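Local coordinates for protein HTP-2 (PDB 4TZM), which is a meiotic HORMA-domain protein of the chromosome axis that binds a closure-motif peptide of its partner HTP-3, at residues A[65-68]-A[74-77]; A[91-96]-A[106-111]; A[100-105]-A[207-212]. All blocks are in the same frame, centred on the assembly; numbering follows the deposited sequence.

Contact 1 of 3, residues A[65-68]-A[74-77]; sequences FSKN and LSCM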
ATOM      1  N   PHE A  65      12.867  10.394   5.998  1.00 68.49           N
ATOM      2  CA  PHE A  65      12.263  10.477   4.675  1.00 62.39           C
ATOM      3  C   PHE A  65      13.019  11.398   3.729  1.00 65.96           C
ATOM      4  O   PHE A  65      13.912  12.134   4.137  1.00 68.91           O
ATOM      5  CB  PHE A  65      10.824  10.960   4.787  1.00 55.38           C
ATOM      6  CG  PHE A  65       9.961  10.095   5.653  1.00 52.20           C
ATOM      7  CD1 PHE A  65       9.256   9.026   5.112  1.00 49.54           C
ATOM      8  CD2 PHE A  65       9.851  10.351   7.011  1.00 53.56           C
ATOM      9  CE1 PHE A  65       8.453   8.229   5.919  1.00 50.24           C
ATOM     10  CE2 PHE A  65       9.054   9.562   7.823  1.00 53.80           C
ATOM     11  CZ  PHE A  65       8.354   8.500   7.280  1.00 51.09           C
ATOM     12  N   SER A  66      12.644  11.350   2.457  1.00 69.44           N
ATOM     13  CA  SER A  66      13.189  12.259   1.460  1.00 75.57           C
ATOM     14  C   SER A  66      12.066  12.769   0.562  1.00 71.77           C
ATOM     15  O   SER A  66      11.026  12.121   0.429  1.00 65.96           O
ATOM     16  CB  SER A  66      14.273  11.572   0.630  1.00 80.68           C
ATOM     17  OG  SER A  66      14.907  12.507  -0.224  1.00 87.31           O
ATOM     18  N   LYS A  67      12.268  13.936  -0.042  1.00 75.70           N
ATOM     19  CA  LYS A  67      11.225  14.528  -0.867  1.00 78.55           C
ATOM     20  C   LYS A  67      11.214  13.928  -2.267  1.00 80.12           C
ATOM     21  O   LYS A  67      12.237  13.880  -2.950  1.00 82.26           O
ATOM     22  CB  LYS A  67      11.382  16.049  -0.950  1.00 80.89           C
ATOM     23  CG  LYS A  67      10.193  16.733  -1.623  1.00 82.67           C
ATOM     24  CD  LYS A  67      10.282  18.249  -1.538  1.00 89.67           C
ATOM     25  CE  LYS A  67       9.033  18.910  -2.106  1.00 92.22           C
ATOM     26  NZ  LYS A  67       9.092  20.397  -2.008  1.00 98.53           N
ATOM     27  N   ASN A  68      10.038  13.461  -2.673  1.00 79.68           N
ATOM     28  CA  ASN A  68       9.829  12.944  -4.015  1.00 81.73           C
ATOM     29  C   ASN A  68       8.598  13.579  -4.642  1.00 79.65           C
ATOM     30  O   ASN A  68       7.818  14.243  -3.960  1.00 77.71           O
ATOM     31  CB  ASN A  68       9.681  11.422  -3.996  1.00 80.89           C
ATOM     32  CG  ASN A  68      11.011  10.705  -4.085  1.00 86.05           C
ATOM     33  OD1 ASN A  68      11.569  10.543  -5.170  1.00 86.86           O
ATOM     34  ND2 ASN A  68      11.524  10.261  -2.943  1.00 89.55           N
ATOM     35  N   LEU A  74       2.371  17.477  -7.413  1.00 78.13           N
ATOM     36  CA  LEU A  74       2.175  16.724  -6.175  1.00 74.26           C
ATOM     37  C   LEU A  74       3.447  16.050  -5.665  1.00 75.12           C
ATOM     38  O   LEU A  74       4.122  15.323  -6.397  1.00 71.89           O
ATOM     39  CB  LEU A  74       1.082  15.670  -6.372  1.00 70.23           C
ATOM     40  CG  LEU A  74       0.810  14.740  -5.187  1.00 66.99           C
ATOM     41  CD1 LEU A  74       0.138  15.489  -4.044  1.00 64.78           C
ATOM     42  CD2 LEU A  74      -0.024  13.542  -5.621  1.00 64.10           C
ATOM     43  N   SER A  75       3.752  16.291  -4.395  1.00 75.33           N
ATOM     44  CA  SER A  75       4.939  15.731  -3.766  1.00 70.44           C
ATOM     45  C   SER A  75       4.575  14.852  -2.579  1.00 68.63           C
ATOM     46  O   SER A  75       3.462  14.918  -2.059  1.00 68.01           O
ATOM     47  CB  SER A  75       5.877  16.845  -3.308  1.00 71.97           C
ATOM     48  OG  SER A  75       5.383  17.468  -2.134  1.00 71.89           O
ATOM     49  N   CYS A  76       5.528  14.038  -2.144  1.00 68.56           N
ATOM     50  CA  CYS A  76       5.327  13.165  -0.996  1.00 67.86           C
ATOM     51  C   CYS A  76       6.671  12.829  -0.366  1.00 67.67           C
ATOM     52  O   CYS A  76       7.722  13.068  -0.966  1.00 67.50           O
ATOM     53  CB  CYS A  76       4.596  11.886  -1.407  1.00 68.76           C
ATOM     54  SG  CYS A  76       5.401  10.959  -2.730  1.00 67.28           S
ATOM     55  N   MET A  77       6.634  12.282   0.844  1.00 68.20           N
ATOM     56  CA  MET A  77       7.852  11.883   1.540  1.00 67.17           C
ATOM     57  C   MET A  77       8.018  10.364   1.510  1.00 61.11           C
ATOM     58  O   MET A  77       7.203   9.633   2.071  1.00 56.41           O
ATOM     59  CB  MET A  77       7.834  12.387   2.986  1.00 70.12           C
ATOM     60  CG  MET A  77       7.679  13.898   3.127  1.00 72.90           C
ATOM     61  SD  MET A  77       8.988  14.845   2.318  1.00 80.95           S
ATOM     62  CE  MET A  77      10.374  14.538   3.409  1.00 57.97           C
TER

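Contact 2 of 3, residues A[91-96]-A[106-111]; sequences QLLRAA and KEISLV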
ATOM      1  N   GLN A  91      12.755  -2.270   3.427  1.00 51.02           N
ATOM      2  CA  GLN A  91      12.965  -3.669   3.075  1.00 51.36           C
ATOM      3  C   GLN A  91      11.798  -4.538   3.514  1.00 45.78           C
ATOM      4  O   GLN A  91      11.411  -5.460   2.799  1.00 45.80           O
ATOM      5  CB  GLN A  91      14.284  -4.177   3.667  1.00 57.78           C
ATOM      6  CG  GLN A  91      15.488  -3.787   2.832  1.00 62.46           C
ATOM      7  CD  GLN A  91      16.713  -4.622   3.140  1.00 71.33           C
ATOM      8  OE1 GLN A  91      16.627  -5.637   3.829  1.00 74.86           O
ATOM      9  NE2 GLN A  91      17.866  -4.198   2.630  1.00 74.09           N
ATOM     10  N   LEU A  92      11.240  -4.230   4.681  1.00 45.41           N
ATOM     11  CA  LEU A  92       9.978  -4.816   5.103  1.00 53.67           C
ATOM     12  C   LEU A  92       8.946  -4.674   3.994  1.00 49.20           C
ATOM     13  O   LEU A  92       8.333  -5.652   3.573  1.00 49.55           O
ATOM     14  CB  LEU A  92       9.459  -4.143   6.373  1.00 62.76           C
ATOM     15  CG  LEU A  92      10.202  -4.410   7.673  1.00 74.93           C
ATOM     16  CD1 LEU A  92       9.592  -3.572   8.779  1.00 80.76           C
ATOM     17  CD2 LEU A  92      10.112  -5.885   8.008  1.00 79.92           C
ATOM     18  N   LEU A  93       8.788  -3.446   3.510  1.00 45.80           N
ATOM     19  CA  LEU A  93       7.780  -3.135   2.510  1.00 47.02           C
ATOM     20  C   LEU A  93       8.091  -3.809   1.181  1.00 47.34           C
ATOM     21  O   LEU A  93       7.180  -4.201   0.457  1.00 45.19           O
ATOM     22  CB  LEU A  93       7.662  -1.622   2.326  1.00 40.02           C
ATOM     23  CG  LEU A  93       7.308  -0.875   3.608  1.00 44.34           C
ATOM     24  CD1 LEU A  93       7.269   0.626   3.364  1.00 39.96           C
ATOM     25  CD2 LEU A  93       5.980  -1.379   4.154  1.00 48.61           C
ATOM     26  N   ARG A  94       9.378  -3.955   0.869  1.00 49.68           N
ATOM     27  CA  ARG A  94       9.795  -4.581  -0.382  1.00 51.14           C
ATOM     28  C   ARG A  94       9.531  -6.080  -0.330  1.00 51.62           C
ATOM     29  O   ARG A  94       9.113  -6.683  -1.322  1.00 52.54           O
ATOM     30  CB  ARG A  94      11.274  -4.312  -0.660  1.00 56.99           C
ATOM     31  CG  ARG A  94      11.807  -5.004  -1.909  1.00 59.14           C
ATOM     32  CD  ARG A  94      11.210  -4.401  -3.176  1.00 57.41           C
ATOM     33  NE  ARG A  94      11.606  -5.133  -4.378  1.00 59.83           N
ATOM     34  CZ  ARG A  94      12.767  -4.967  -5.007  1.00 67.16           C
ATOM     35  NH1 ARG A  94      13.655  -4.094  -4.546  1.00 68.88           N
ATOM     36  NH2 ARG A  94      13.044  -5.677  -6.095  1.00 68.60           N
ATOM     37  N   ALA A  95       9.775  -6.676   0.834  1.00 48.45           N
ATOM     38  CA  ALA A  95       9.525  -8.100   1.027  1.00 50.86           C
ATOM     39  C   ALA A  95       8.048  -8.424   0.846  1.00 51.73           C
ATOM     40  O   ALA A  95       7.701  -9.407   0.198  1.00 48.70           O
ATOM     41  CB  ALA A  95       9.996  -8.545   2.406  1.00 51.53           C
ATOM     42  N   ALA A  96       7.187  -7.597   1.430  1.00 52.50           N
ATOM     43  CA  ALA A  96       5.746  -7.798   1.333  1.00 51.07           C
ATOM     44  C   ALA A  96       5.284  -7.601  -0.106  1.00 49.43           C
ATOM     45  O   ALA A  96       4.462  -8.364  -0.619  1.00 48.62           O
ATOM     46  CB  ALA A  96       5.013  -6.855   2.265  1.00 44.82           C
ATOM     47  N   LYS A 106      -2.283 -11.375   0.966  1.00 45.81           N
ATOM     48  CA  LYS A 106      -3.697 -11.000   1.014  1.00 48.23           C
ATOM     49  C   LYS A 106      -3.884  -9.546   1.458  1.00 51.01           C
ATOM     50  O   LYS A 106      -4.599  -8.771   0.816  1.00 51.36           O
ATOM     51  CB  LYS A 106      -4.462 -11.944   1.952  1.00 53.22           C
ATOM     52  CG  LYS A 106      -5.903 -11.539   2.241  1.00 60.81           C
ATOM     53  CD  LYS A 106      -6.798 -11.674   1.018  1.00 63.40           C
ATOM     54  CE  LYS A 106      -8.254 -11.364   1.357  1.00 68.50           C
ATOM     55  NZ  LYS A 106      -8.434  -9.996   1.930  1.00 69.55           N
ATOM     56  N   GLU A 107      -3.226  -9.182   2.553  1.00 52.34           N
ATOM     57  CA  GLU A 107      -3.337  -7.846   3.122  1.00 51.50           C
ATOM     58  C   GLU A 107      -2.080  -7.467   3.890  1.00 52.14           C
ATOM     59  O   GLU A 107      -1.565  -8.268   4.665  1.00 54.82           O
ATOM     60  CB  GLU A 107      -4.543  -7.761   4.059  1.00 55.05           C
ATOM     61  CG  GLU A 107      -4.601  -6.467   4.863  1.00 58.24           C
ATOM     62  CD  GLU A 107      -5.750  -6.423   5.854  1.00 63.14           C
ATOM     63  OE1 GLU A 107      -6.619  -7.320   5.817  1.00 65.65           O
ATOM     64  OE2 GLU A 107      -5.785  -5.484   6.676  1.00 63.93           O
ATOM     65  N   ILE A 108      -1.579  -6.254   3.679  1.00 48.66           N
ATOM     66  CA  ILE A 108      -0.555  -5.717   4.569  1.00 48.15           C
ATOM     67  C   ILE A 108      -1.086  -4.465   5.261  1.00 51.86           C
ATOM     68  O   ILE A 108      -1.625  -3.561   4.617  1.00 50.84           O
ATOM     69  CB  ILE A 108       0.769  -5.402   3.833  1.00 46.98           C
ATOM     70  CG1 ILE A 108       1.745  -4.722   4.796  1.00 53.06           C
ATOM     71  CG2 ILE A 108       0.529  -4.545   2.600  1.00 42.05           C
ATOM     72  CD1 ILE A 108       3.132  -4.517   4.238  1.00 54.29           C
ATOM     73  N   SER A 109      -0.953  -4.428   6.582  1.00 53.32           N
ATOM     74  CA  SER A 109      -1.497  -3.323   7.357  1.00 54.23           C
ATOM     75  C   SER A 109      -0.465  -2.670   8.265  1.00 54.48           C
ATOM     76  O   SER A 109       0.371  -3.347   8.875  1.00 53.70           O
ATOM     77  CB  SER A 109      -2.688  -3.799   8.193  1.00 59.16           C
ATOM     78  OG  SER A 109      -3.789  -4.123   7.366  1.00 61.10           O
ATOM     79  N   LEU A 110      -0.526  -1.345   8.325  1.00 51.02           N
ATOM     80  CA  LEU A 110       0.201  -0.583   9.324  1.00 52.72           C
ATOM     81  C   LEU A 110      -0.687  -0.460  10.555  1.00 57.41           C
ATOM     82  O   LEU A 110      -1.732   0.186  10.509  1.00 58.51           O
ATOM     83  CB  LEU A 110       0.587   0.796   8.793  1.00 51.08           C
ATOM     84  CG  LEU A 110       1.202   1.724   9.839  1.00 57.25           C
ATOM     85  CD1 LEU A 110       2.365   1.031  10.533  1.00 60.73           C
ATOM     86  CD2 LEU A 110       1.655   3.029   9.211  1.00 56.91           C
ATOM     87  N   VAL A 111      -0.269  -1.084  11.652  1.00 58.70           N
ATOM     88  CA  VAL A 111      -1.112  -1.199  12.834  1.00 64.32           C
ATOM     89  C   VAL A 111      -0.558  -0.420  14.024  1.00 69.60           C
ATOM     90  O   VAL A 111       0.580  -0.632  14.439  1.00 70.23           O
ATOM     91  CB  VAL A 111      -1.286  -2.679  13.231  1.00 67.29           C
ATOM     92  CG1 VAL A 111      -1.997  -2.798  14.567  1.00 70.48           C
ATOM     93  CG2 VAL A 111      -2.039  -3.430  12.144  1.00 66.73           C
TER

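Contact 3 of 3, residues A[100-105]-A[207-212]; sequences TKDGFL and SNFRID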
ATOM      1  N   THR A 100       3.585 -10.255  -3.852  1.00 53.29           N
ATOM      2  CA  THR A 100       2.477 -10.116  -4.800  1.00 54.54           C
ATOM      3  C   THR A 100       2.834 -10.758  -6.138  1.00 58.84           C
ATOM      4  O   THR A 100       1.947 -11.091  -6.923  1.00 58.09           O
ATOM      5  CB  THR A 100       2.058  -8.638  -5.046  1.00 41.01           C
ATOM      6  OG1 THR A 100       3.110  -7.926  -5.708  1.00 43.21           O
ATOM      7  CG2 THR A 100       1.701  -7.941  -3.744  1.00 37.44           C
ATOM      8  N   LYS A 101       4.127 -10.937  -6.396  1.00 64.55           N
ATOM      9  CA  LYS A 101       4.562 -11.623  -7.610  1.00 71.24           C
ATOM     10  C   LYS A 101       4.186 -13.093  -7.541  1.00 72.52           C
ATOM     11  O   LYS A 101       3.661 -13.661  -8.499  1.00 75.53           O
ATOM     12  CB  LYS A 101       6.065 -11.472  -7.819  1.00 75.78           C
ATOM     13  CG  LYS A 101       6.485 -10.041  -8.046  1.00 81.60           C
ATOM     14  CD  LYS A 101       7.939  -9.929  -8.414  1.00 89.60           C
ATOM     15  CE  LYS A 101       8.234  -8.527  -8.896  1.00 93.98           C
ATOM     16  NZ  LYS A 101       9.694  -8.261  -8.980  1.00 99.38           N
ATOM     17  N   ASP A 102       4.456 -13.705  -6.395  1.00 71.16           N
ATOM     18  CA  ASP A 102       4.060 -15.084  -6.157  1.00 74.48           C
ATOM     19  C   ASP A 102       2.541 -15.188  -6.026  1.00 67.79           C
ATOM     20  O   ASP A 102       1.960 -16.240  -6.279  1.00 72.08           O
ATOM     21  CB  ASP A 102       4.737 -15.628  -4.897  1.00 84.32           C
ATOM     22  CG  ASP A 102       6.250 -15.476  -4.924  1.00 89.85           C
ATOM     23  OD1 ASP A 102       6.747 -14.494  -5.514  1.00 90.55           O
ATOM     24  OD2 ASP A 102       6.945 -16.338  -4.345  1.00 92.64           O
ATOM     25  N   GLY A 103       1.907 -14.089  -5.625  1.00 56.75           N
ATOM     26  CA  GLY A 103       0.471 -14.058  -5.419  1.00 49.89           C
ATOM     27  C   GLY A 103       0.057 -14.571  -4.052  1.00 51.18           C
ATOM     28  O   GLY A 103      -1.013 -15.161  -3.904  1.00 52.37           O
ATOM     29  N   PHE A 104       0.895 -14.330  -3.047  1.00 52.29           N
ATOM     30  CA  PHE A 104       0.703 -14.935  -1.731  1.00 54.44           C
ATOM     31  C   PHE A 104       0.245 -13.944  -0.665  1.00 52.27           C
ATOM     32  O   PHE A 104      -0.136 -14.347   0.436  1.00 54.08           O
ATOM     33  CB  PHE A 104       1.998 -15.610  -1.269  1.00 58.20           C
ATOM     34  CG  PHE A 104       2.396 -16.799  -2.099  1.00 61.67           C
ATOM     35  CD1 PHE A 104       1.472 -17.448  -2.908  1.00 62.83           C
ATOM     36  CD2 PHE A 104       3.696 -17.277  -2.062  1.00 64.03           C
ATOM     37  CE1 PHE A 104       1.841 -18.547  -3.669  1.00 64.41           C
ATOM     38  CE2 PHE A 104       4.073 -18.373  -2.821  1.00 64.56           C
ATOM     39  CZ  PHE A 104       3.145 -19.008  -3.625  1.00 64.23           C
ATOM     40  N   LEU A 105       0.280 -12.656  -0.987  1.00 48.45           N
ATOM     41  CA  LEU A 105      -0.071 -11.620  -0.018  1.00 47.38           C
ATOM     42  C   LEU A 105      -1.536 -11.203  -0.123  1.00 44.90           C
ATOM     43  O   LEU A 105      -1.975 -10.724  -1.167  1.00 44.65           O
ATOM     44  CB  LEU A 105       0.827 -10.394  -0.198  1.00 46.72           C
ATOM     45  CG  LEU A 105       0.586  -9.291   0.831  1.00 46.43           C
ATOM     46  CD1 LEU A 105       1.030  -9.757   2.210  1.00 49.94           C
ATOM     47  CD2 LEU A 105       1.296  -8.008   0.430  1.00 45.11           C
ATOM     48  N   SER A 207       3.297 -23.477   3.276  1.00 94.91           N
ATOM     49  CA  SER A 207       3.660 -23.312   4.680  1.00 97.55           C
ATOM     50  C   SER A 207       5.135 -22.952   4.845  1.00 95.71           C
ATOM     51  O   SER A 207       5.509 -22.283   5.809  1.00 93.26           O
ATOM     52  CB  SER A 207       3.337 -24.584   5.467  1.00104.68           C
ATOM     53  OG  SER A 207       1.936 -24.757   5.595  1.00108.06           O
ATOM     54  N   ASN A 208       5.965 -23.386   3.900  1.00 98.06           N
ATOM     55  CA  ASN A 208       7.399 -23.111   3.970  1.00 98.88           C
ATOM     56  C   ASN A 208       7.759 -21.723   3.436  1.00 91.52           C
ATOM     57  O   ASN A 208       8.853 -21.216   3.691  1.00 92.77           O
ATOM     58  CB  ASN A 208       8.193 -24.183   3.215  1.00104.06           C
ATOM     59  CG  ASN A 208       7.952 -24.144   1.719  1.00105.64           C
ATOM     60  OD1 ASN A 208       6.826 -23.956   1.267  1.00106.72           O
ATOM     61  ND2 ASN A 208       9.017 -24.319   0.943  1.00105.97           N
ATOM     62  N   PHE A 209       6.838 -21.109   2.700  1.00 84.09           N
ATOM     63  CA  PHE A 209       7.049 -19.752   2.207  1.00 76.66           C
ATOM     64  C   PHE A 209       6.788 -18.740   3.313  1.00 72.96           C
ATOM     65  O   PHE A 209       5.699 -18.696   3.880  1.00 69.69           O
ATOM     66  CB  PHE A 209       6.149 -19.454   1.005  1.00 73.34           C
ATOM     67  CG  PHE A 209       6.225 -18.026   0.534  1.00 70.17           C
ATOM     68  CD1 PHE A 209       7.228 -17.623  -0.334  1.00 69.10           C
ATOM     69  CD2 PHE A 209       5.302 -17.082   0.969  1.00 64.26           C
ATOM     70  CE1 PHE A 209       7.308 -16.307  -0.765  1.00 64.16           C
ATOM     71  CE2 PHE A 209       5.376 -15.764   0.543  1.00 59.76           C
ATOM     72  CZ  PHE A 209       6.380 -15.376  -0.326  1.00 60.11           C
ATOM     73  N   ARG A 210       7.790 -17.924   3.617  1.00 73.24           N
ATOM     74  CA  ARG A 210       7.633 -16.886   4.625  1.00 71.89           C
ATOM     75  C   ARG A 210       8.220 -15.580   4.120  1.00 63.87           C
ATOM     76  O   ARG A 210       9.287 -15.561   3.505  1.00 64.27           O
ATOM     77  CB  ARG A 210       8.297 -17.294   5.940  1.00 81.13           C
ATOM     78  CG  ARG A 210       8.088 -16.299   7.070  1.00 86.00           C
ATOM     79  CD  ARG A 210       8.832 -16.716   8.327  1.00 94.56           C
ATOM     80  NE  ARG A 210      10.277 -16.766   8.121  1.00 98.78           N
ATOM     81  CZ  ARG A 210      11.089 -15.724   8.274  1.00100.02           C
ATOM     82  NH1 ARG A 210      10.599 -14.543   8.630  1.00 98.08           N
ATOM     83  NH2 ARG A 210      12.392 -15.860   8.068  1.00101.69           N
ATOM     84  N   ILE A 211       7.517 -14.485   4.371  1.00 56.20           N
ATOM     85  CA  ILE A 211       7.997 -13.189   3.935  1.00 55.51           C
ATOM     86  C   ILE A 211       9.101 -12.712   4.879  1.00 61.92           C
ATOM     87  O   ILE A 211       8.954 -12.756   6.105  1.00 62.64           O
ATOM     88  CB  ILE A 211       6.843 -12.179   3.849  1.00 53.59           C
ATOM     89  CG1 ILE A 211       5.823 -12.678   2.815  1.00 50.15           C
ATOM     90  CG2 ILE A 211       7.358 -10.799   3.471  1.00 50.26           C
ATOM     91  CD1 ILE A 211       4.531 -11.908   2.787  1.00 49.73           C
ATOM     92  N   ASP A 212      10.222 -12.297   4.295  1.00 63.11           N
ATOM     93  CA  ASP A 212      11.388 -11.898   5.072  1.00 67.55           C
ATOM     94  C   ASP A 212      11.074 -10.681   5.934  1.00 67.13           C
ATOM     95  O   ASP A 212      10.611  -9.655   5.435  1.00 63.96           O
ATOM     96  CB  ASP A 212      12.576 -11.602   4.152  1.00 74.68           C
ATOM     97  CG  ASP A 212      13.912 -11.649   4.885  1.00 88.71           C
ATOM     98  OD1 ASP A 212      14.021 -12.392   5.886  1.00 93.32           O
ATOM     99  OD2 ASP A 212      14.860 -10.953   4.461  1.00 93.41           O
TER

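Contact 1 of 3, residues A[65-68]-A[74-77]
Lys-67 and Met-77 face each other as a non-hydrogen-bonded pair where 65-68 and 74-77 run antiparallel, their strand axes 4.8 Å apart at closest approach. The next pair, Asn-68 with Cys-76, is hydrogen-bonded. Asn-68 N gives its hydrogen to Cys-76 O at 2.9 Å, and Cys-76 N returns one to Asn-68 O over the same distance. The two bonds close the ring expected of such a pair. A CA-H...O contact continues the pairing, with Met-77 CA 3.4 Å from Ser-66 O.

Met-77 is the main side chain here. Its CG stands anti to the carbonyl carbon (chi1 -58°), and bends at chi2 and chi3 fold the thioether back over the neighbouring strand. SD therefore rests 3.9 Å from Lys-67 CA, while the methyl CE lies 3.8 Å from Ser-66 C. At the root of the side chain, CB meets Phe-65 CB at 3.8 Å. The two side chains cross obliquely. Lys-67 lies on the same face of the hairpin as Met-77. Its extended chain runs past Ser-75, with CE 3.9 Å from Ser-75 OG. Asn-68 and Cys-76 point to the other face.

The segments form most of the beta hairpin 65-69/75-79, a small two-stranded sheet within the HORMA domain. Phe-65 and Met-77 both pack on Arg-55 of helix 35-56, and Phe-65 also reaches Leu-54. Helix 164-185 meets the second strand and the residue before it: Gln-179 touches Cys-76 and Leu-74, and its NE2 is hydrogen-bonded to Ser-75 O.

Contact 2 of 3, residues A[91-96]-A[106-111]
Ala-96 and Leu-93 meet Ile-108 in a buried helix-on-sheet contact of the HORMA fold. Helix 84-102 lies against one face of the antiparallel sheet, over strand 105-113. Three side chains make the contact, all apolar and buried, and no hydrogen bond crosses it. The backbones stay well apart: the nearest CA atoms, those of Ala-96 and Ile-108, are 7.4 Å from each other. The gap is bridged mainly by one side chain from the strand.

Leu-93 and Ala-96 are three residues apart, so they fall on nearly the same side of the helix. Ile-108 points from the strand toward them. Its neighbours Glu-107 and Ser-109 point to the other face of the sheet, as alternation along a strand requires. Just before Ile-108 the alternation is broken by a classic beta bulge, in which Lys-106 and Glu-107 both face Lys-200 of strand 193-201. Backbone bonding to Met-127 holds Ile-108 in the sheet, and the apolar layer extends beyond the segments, with Leu-93 on Phe-197 and Ile-108 on Phe-129. Leu-92, the residue before Leu-93, packs on a polar side chain of the bound peptide.

The longer branch of Ile-108 does the touching. CG1 stands anti to the backbone N (chi1 175°) and chi2 is also extended, at 173°, which carries CD1 straight out from the sheet. Leu-93 CD2 approaches this methyl at 4.2 Å. Ala-96 CB meets the same CD1 more closely, at 3.6 Å.

Contact 3 of 3, residues A[100-105]-A[207-212]
Phe-104 and Phe-209 meet although their backbones stay far apart, with CA atoms 8.9 Å from each other, where the turn after helix 84-102 faces the irregular segment 207-212. The rings form an edge-to-face, T-shaped pair. Their centroids are 4.8 Å apart and their planes 72° apart. Phe-104 presents its edge, with CD2 over the centre of the Phe-209 ring and 3.4 Å from Phe-209 CD2. The Phe-209 side chain reaches across with CG anti to the backbone N (chi1 174°).

Asp-102 approaches the far end of that ring. Its OD2 is 3.6 Å from Phe-209 CE1. Asp-102 CB lies over one face of the Phe-104 ring, toward its rim. A Schellman motif ends the helix here, with Gly-103 as the positive-phi C-prime residue. Phe-104 N bonds back to Ala-99 O, and Gly-103 N to Thr-100 O. The 207-212 loop, which follows strand 193-201, probably belongs to the C-terminal safety-belt region by which HORMA domains hold closure motifs. With an alanine at Phe-209, the edge of Phe-104 would probably lose the aromatic face it rests on, and a gap would open beside Asp-102.

Further along, Leu-105 and Ile-211 cross at about a right angle, touching through their CD1 methyls at 4.1 Å. Both also pack on Leu-199 and Ala-99. Phe-209 O is hydrogen-bonded to a basic side chain of the bound peptide.

In the fold
Contacts 2 and 3 are neighbours, with centres about 11 Å apart, and both use helix 84-102. They touch directly: Ala-95 CB of contact 2 is 3.3 Å from Asp-212 O of contact 3. Along the chain their segments alternate. Helix 84-102 packs on both strand 105-113 and the 207-212 loop. Both contacts also reach the bound peptide, contact 2 through Leu-92 and contact 3 through Phe-209 and Arg-210. Contact 1 closes before the other two open. Its centre lies about 20 Å from that of contact 2 and about 29 Å from that of contact 3, on the opposite side of the chain's centre from contact 3.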